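Local coordinates for protein Mypaa.01249.c (Mycobacterium paratuberculosis, PDB 3RD5) that is uncharacterised but belongs to the short-chain dehydrogenase/reductase family and probably acts as an oxidoreductase, at residues L127-A141 and P189-T202. Numbering follows the deposited sequence. Where two conformers were deposited one is given.
Sequences LPRLTDRVVTVSSMA and PLRALAAHPGYSHT
Val134 and Leu193 sit in two neighbouring strands, 133-137 and 191-195, which pair in parallel from Arg133 with Arg191 to Val137 with Ala195. Six backbone N-H...O=C bonds join the segments. Leu193 N gives to Val134 O at 2.8 Å, and Leu193 O takes Thr136 N. The last bond runs to Ala195 O from Ser138 N, one residue past strand 133-137. Water 2 also donates to Leu193 O and bonds Thr136 OG1.

Charged groups gather at the start of the strands. Arg133 NE meets Asp132 OD1 at 2.9 Å in a salt bridge. The oxygen lies in the guanidinium plane, but the nitrogen stands above the carboxylate plane. Arg133 NH2 sits over one face of the Arg191 guanidinium, 3.4 Å from Arg191 NH2. Other partners probably offset this like-charge approach: Arg133 NH1 bonds the carbonyls of Ala238 and Gln241, Arg191 NH1 bonds Asp242 and Leu243 O, and Asp132 OD2 pairs with Arg17. Leu193 CD1 packs against the Arg133 side chain, 3.9 Å from Arg133 CD. Water 1 accepts from Arg191 NE and lies within donating distance of Asp132 O and Pro189 O.

The two strands are central in the Rossmann-type sheet of the family, between strands 87-92 and 248-251. Helix 161-185 belongs to the crossover that links them.

Apolar side chains meet at both ends of the strand pair and between them. Leu190 CD1 touches Leu127 CD2 at 3.7 Å. Val135 CG1 faces Ala195 CB. Further on, Val137 CG1 reaches Pro197 CD at 3.9 Å.

Past the strands the loops stay together. A chi1 of 171° swings Ser139 OG away from its own N, and it donates to His201 O at 2.5 Å. It also accepts from Ala141 N, which makes an ST turn. Met140 SD approaches the His196 ring obliquely, 4.4 Å from its centroid. Water 3 ties Met140 N to His196 ND1 and Gly198 O.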
loop_
_atom_site.group_PDB
_atom_site.type_symbol
_atom_site.label_atom_id
_atom_site.label_comp_id
_atom_site.label_asym_id
_atom_site.label_seq_id
_atom_site.Cartn_x
_atom_site.Cartn_y
_atom_site.Cartn_z
ATOM N N LEU A 127 -4.119 -1.381 -13.092
ATOM C CA LEU A 127 -4.364 -0.016 -13.520
ATOM C C LEU A 127 -5.340 0.151 -14.693
ATOM O O LEU A 127 -6.187 1.050 -14.619
ATOM C CB LEU A 127 -3.061 0.726 -13.842
ATOM C CG LEU A 127 -2.370 1.406 -12.679
ATOM C CD1 LEU A 127 -0.959 1.846 -13.078
ATOM C CD2 LEU A 127 -3.125 2.623 -12.117
ATOM N N PRO A 128 -5.249 -0.696 -15.722
ATOM C CA PRO A 128 -6.197 -0.552 -16.842
ATOM C C PRO A 128 -7.666 -0.766 -16.480
ATOM O O PRO A 128 -8.545 -0.428 -17.307
ATOM C CB PRO A 128 -5.721 -1.621 -17.832
ATOM C CG PRO A 128 -4.319 -1.860 -17.478
ATOM C CD PRO A 128 -4.248 -1.741 -15.998
ATOM N N ARG A 129 -7.937 -1.358 -15.326
ATOM C CA ARG A 129 -9.288 -1.693 -14.881
ATOM C C ARG A 129 -9.682 -1.012 -13.569
ATOM O O ARG A 129 -10.698 -1.354 -12.967
ATOM C CB ARG A 129 -9.441 -3.204 -14.790
ATOM C CG ARG A 129 -9.132 -3.888 -16.140
ATOM C CD ARG A 129 -9.521 -5.370 -16.165
ATOM N NE ARG A 129 -8.831 -6.136 -15.153
ATOM C CZ ARG A 129 -7.567 -6.507 -15.186
ATOM N NH1 ARG A 129 -6.782 -6.179 -16.200
ATOM N NH2 ARG A 129 -7.073 -7.229 -14.182
ATOM N N LEU A 130 -8.912 -0.005 -13.183
ATOM C CA LEU A 130 -9.200 0.820 -12.003
ATOM C C LEU A 130 -9.869 2.125 -12.421
ATOM O O LEU A 130 -9.517 2.731 -13.458
ATOM C CB LEU A 130 -7.920 1.168 -11.241
ATOM C CG LEU A 130 -7.209 0.047 -10.483
ATOM C CD1 LEU A 130 -5.975 0.599 -9.713
ATOM C CD2 LEU A 130 -8.163 -0.738 -9.551
ATOM N N THR A 131 -10.814 2.601 -11.597
ATOM C CA THR A 131 -11.572 3.818 -11.928
ATOM C C THR A 131 -11.301 5.094 -11.112
ATOM O O THR A 131 -11.602 6.207 -11.604
ATOM C CB THR A 131 -13.085 3.591 -11.860
ATOM O OG1 THR A 131 -13.487 3.440 -10.493
ATOM C CG2 THR A 131 -13.497 2.371 -12.685
ATOM N N ASP A 132 -10.767 4.968 -9.896
ATOM C CA ASP A 132 -10.579 6.143 -9.032
ATOM C C ASP A 132 -9.157 6.325 -8.561
ATOM O O ASP A 132 -8.496 7.288 -8.961
ATOM C CB ASP A 132 -11.574 6.062 -7.856
ATOM C CG ASP A 132 -11.420 7.168 -6.834
ATOM O OD1 ASP A 132 -10.548 8.061 -6.931
ATOM O OD2 ASP A 132 -12.243 7.163 -5.876
ATOM N N ARG A 133 -8.639 5.436 -7.692
ATOM C CA ARG A 133 -7.378 5.729 -7.047
ATOM C C ARG A 133 -6.652 4.518 -6.506
ATOM O O ARG A 133 -7.273 3.453 -6.237
ATOM C CB ARG A 133 -7.561 6.754 -5.909
ATOM C CG ARG A 133 -8.386 6.237 -4.749
ATOM C CD ARG A 133 -8.718 7.277 -3.694
ATOM N NE ARG A 133 -9.533 8.379 -4.236
ATOM C CZ ARG A 133 -9.954 9.423 -3.525
ATOM N NH1 ARG A 133 -9.562 9.598 -2.284
ATOM N NH2 ARG A 133 -10.708 10.347 -4.128
ATOM N N VAL A 134 -5.337 4.700 -6.327
ATOM C CA VAL A 134 -4.440 3.783 -5.618
ATOM C C VAL A 134 -4.003 4.480 -4.342
ATOM O O VAL A 134 -3.534 5.610 -4.389
ATOM C CB VAL A 134 -3.210 3.456 -6.471
ATOM C CG1 VAL A 134 -2.271 2.509 -5.714
ATOM C CG2 VAL A 134 -3.615 2.863 -7.864
ATOM N N VAL A 135 -4.131 3.807 -3.206
ATOM C CA VAL A 135 -3.634 4.289 -1.903
ATOM C C VAL A 135 -2.569 3.314 -1.455
ATOM O O VAL A 135 -2.878 2.121 -1.260
ATOM C CB VAL A 135 -4.743 4.347 -0.840
ATOM C CG1 VAL A 135 -4.186 4.828 0.501
ATOM C CG2 VAL A 135 -5.879 5.285 -1.301
ATOM N N THR A 136 -1.337 3.810 -1.225
ATOM C CA THR A 136 -0.239 2.947 -0.726
ATOM C C THR A 136 0.100 3.336 0.690
ATOM O O THR A 136 0.297 4.537 0.958
ATOM C CB THR A 136 0.962 3.058 -1.687
ATOM O OG1 THR A 136 0.559 2.638 -3.006
ATOM C CG2 THR A 136 2.104 2.130 -1.237
ATOM N N VAL A 137 0.180 2.360 1.577
ATOM C CA VAL A 137 0.444 2.608 2.987
ATOM C C VAL A 137 1.959 2.595 3.216
ATOM O O VAL A 137 2.626 1.605 2.888
ATOM C CB VAL A 137 -0.333 1.639 3.908
ATOM C CG1 VAL A 137 -0.151 2.066 5.377
ATOM C CG2 VAL A 137 -1.850 1.626 3.536
ATOM N N SER A 138 2.490 3.681 3.793
ATOM C CA SER A 138 3.888 3.818 4.164
ATOM C C SER A 138 4.046 3.915 5.688
ATOM O O SER A 138 3.259 3.326 6.438
ATOM C CB SER A 138 4.465 4.986 3.380
ATOM O OG SER A 138 5.875 5.159 3.606
ATOM N N SER A 139 5.076 4.601 6.168
ATOM C CA SER A 139 5.400 4.659 7.571
ATOM C C SER A 139 6.318 5.825 7.864
ATOM O O SER A 139 7.106 6.223 6.982
ATOM C CB SER A 139 6.155 3.378 7.948
ATOM O OG SER A 139 6.701 3.410 9.267
ATOM N N MET A 140 6.314 6.316 9.101
ATOM C CA MET A 140 7.363 7.213 9.596
ATOM C C MET A 140 8.762 6.629 9.420
ATOM O O MET A 140 9.753 7.384 9.339
ATOM C CB MET A 140 7.128 7.545 11.071
ATOM C CG MET A 140 5.976 8.448 11.350
ATOM S SD MET A 140 6.094 10.096 10.761
ATOM C CE MET A 140 7.345 10.701 11.887
ATOM N N ALA A 141 8.875 5.313 9.376
ATOM C CA ALA A 141 10.153 4.666 9.140
ATOM C C ALA A 141 10.765 5.004 7.806
ATOM O O ALA A 141 11.957 4.742 7.598
ATOM C CB ALA A 141 10.034 3.130 9.295
ATOM N N PRO A 189 -7.651 10.120 -15.232
ATOM C CA PRO A 189 -8.297 10.739 -14.065
ATOM C C PRO A 189 -7.929 10.057 -12.737
ATOM O O PRO A 189 -8.336 10.528 -11.675
ATOM C CB PRO A 189 -9.774 10.579 -14.367
ATOM C CG PRO A 189 -9.852 9.300 -15.095
ATOM C CD PRO A 189 -8.587 9.227 -15.948
ATOM N N LEU A 190 -7.165 8.985 -12.807
ATOM C CA LEU A 190 -6.773 8.270 -11.585
ATOM C C LEU A 190 -5.810 9.086 -10.767
ATOM O O LEU A 190 -4.989 9.844 -11.307
ATOM C CB LEU A 190 -6.138 6.913 -11.899
ATOM C CG LEU A 190 -6.988 5.895 -12.657
ATOM C CD1 LEU A 190 -6.132 4.651 -13.006
ATOM C CD2 LEU A 190 -8.227 5.504 -11.865
ATOM N N ARG A 191 -5.880 8.895 -9.456
ATOM C CA ARG A 191 -4.926 9.512 -8.500
ATOM C C ARG A 191 -4.172 8.423 -7.757
ATOM O O ARG A 191 -4.714 7.353 -7.452
ATOM C CB ARG A 191 -5.622 10.415 -7.485
ATOM C CG ARG A 191 -6.017 11.702 -8.061
ATOM C CD ARG A 191 -6.935 12.464 -7.111
ATOM N NE ARG A 191 -8.310 11.974 -7.232
ATOM C CZ ARG A 191 -9.355 12.561 -6.674
ATOM N NH1 ARG A 191 -9.182 13.553 -5.811
ATOM N NH2 ARG A 191 -10.575 12.124 -6.972
ATOM N N ALA A 192 -2.925 8.726 -7.428
ATOM C CA ALA A 192 -2.092 7.931 -6.522
ATOM C C ALA A 192 -1.854 8.711 -5.254
ATOM O O ALA A 192 -1.359 9.833 -5.289
ATOM C CB ALA A 192 -0.734 7.585 -7.215
ATOM N N LEU A 193 -2.205 8.107 -4.117
ATOM C CA LEU A 193 -2.125 8.738 -2.795
ATOM C C LEU A 193 -1.416 7.810 -1.859
ATOM O O LEU A 193 -1.279 6.612 -2.109
ATOM C CB LEU A 193 -3.552 9.013 -2.250
ATOM C CG LEU A 193 -4.502 9.749 -3.189
ATOM C CD1 LEU A 193 -5.941 9.814 -2.616
ATOM C CD2 LEU A 193 -3.997 11.153 -3.447
ATOM N N ALA A 194 -0.954 8.339 -0.737
ATOM C CA ALA A 194 -0.338 7.524 0.301
ATOM C C ALA A 194 -0.885 7.901 1.665
ATOM O O ALA A 194 -1.445 8.977 1.853
ATOM C CB ALA A 194 1.226 7.676 0.262
ATOM N N ALA A 195 -0.734 6.982 2.621
ATOM C CA ALA A 195 -1.132 7.174 4.017
ATOM C C ALA A 195 -0.154 6.447 4.893
ATOM O O ALA A 195 0.541 5.526 4.450
ATOM C CB ALA A 195 -2.577 6.615 4.255
ATOM N N HIS A 196 -0.086 6.814 6.175
ATOM C CA HIS A 196 0.651 6.013 7.136
ATOM C C HIS A 196 -0.064 6.009 8.478
ATOM O O HIS A 196 -0.741 6.985 8.808
ATOM C CB HIS A 196 2.121 6.489 7.266
ATOM C CG HIS A 196 2.304 7.708 8.098
ATOM N ND1 HIS A 196 2.562 7.639 9.455
ATOM C CD2 HIS A 196 2.242 9.022 7.777
ATOM C CE1 HIS A 196 2.659 8.870 9.923
ATOM N NE2 HIS A 196 2.458 9.740 8.938
ATOM N N PRO A 197 0.147 4.938 9.274
ATOM C CA PRO A 197 -0.741 4.714 10.429
ATOM C C PRO A 197 -0.253 5.352 11.707
ATOM O O PRO A 197 -0.917 5.167 12.749
ATOM C CB PRO A 197 -0.739 3.187 10.562
ATOM C CG PRO A 197 0.604 2.799 10.038
ATOM C CD PRO A 197 0.792 3.677 8.840
ATOM N N GLY A 198 0.858 6.081 11.692
ATOM C CA GLY A 198 1.421 6.590 12.943
ATOM C C GLY A 198 2.241 5.558 13.684
ATOM O O GLY A 198 2.942 4.744 13.097
ATOM N N TYR A 199 2.127 5.581 15.008
ATOM C CA TYR A 199 3.039 4.866 15.891
ATOM C C TYR A 199 3.115 3.356 15.692
ATOM O O TYR A 199 4.142 2.735 15.988
ATOM C CB TYR A 199 2.693 5.164 17.378
ATOM C CG TYR A 199 1.314 4.670 17.788
ATOM C CD1 TYR A 199 1.143 3.369 18.260
ATOM C CD2 TYR A 199 0.199 5.480 17.708
ATOM C CE1 TYR A 199 -0.119 2.894 18.604
ATOM C CE2 TYR A 199 -1.086 5.007 18.038
ATOM C CZ TYR A 199 -1.225 3.717 18.502
ATOM O OH TYR A 199 -2.552 3.320 18.852
ATOM N N SER A 200 2.033 2.733 15.255
ATOM C CA SER A 200 2.024 1.245 15.211
ATOM C C SER A 200 3.076 0.631 14.335
ATOM O O SER A 200 3.520 -0.489 14.602
ATOM C CB SER A 200 0.669 0.748 14.741
ATOM O OG SER A 200 0.342 1.193 13.477
ATOM N N HIS A 201 3.468 1.346 13.290
ATOM C CA HIS A 201 4.461 0.812 12.322
ATOM C C HIS A 201 5.734 1.595 12.368
ATOM O O HIS A 201 6.271 2.066 11.372
ATOM C CB HIS A 201 3.823 0.734 10.939
ATOM C CG HIS A 201 2.801 -0.351 10.850
ATOM N ND1 HIS A 201 1.583 -0.287 11.489
ATOM C CD2 HIS A 201 2.839 -1.566 10.241
ATOM C CE1 HIS A 201 0.888 -1.379 11.220
ATOM N NE2 HIS A 201 1.621 -2.168 10.454
ATOM N N THR A 202 6.296 1.649 13.560
ATOM C CA THR A 202 7.511 2.389 13.825
ATOM C C THR A 202 8.327 1.576 14.836
ATOM O O THR A 202 7.824 0.638 15.453
ATOM C CB THR A 202 7.266 3.790 14.418
ATOM O OG1 THR A 202 6.767 3.651 15.755
ATOM C CG2 THR A 202 6.313 4.583 13.557
HETATM O O HOH W 1 -9.324 10.009 -9.067
HETATM O O HOH W 2 0.085 5.101 -4.181
HETATM O O HOH W 3 3.988 5.397 10.526
#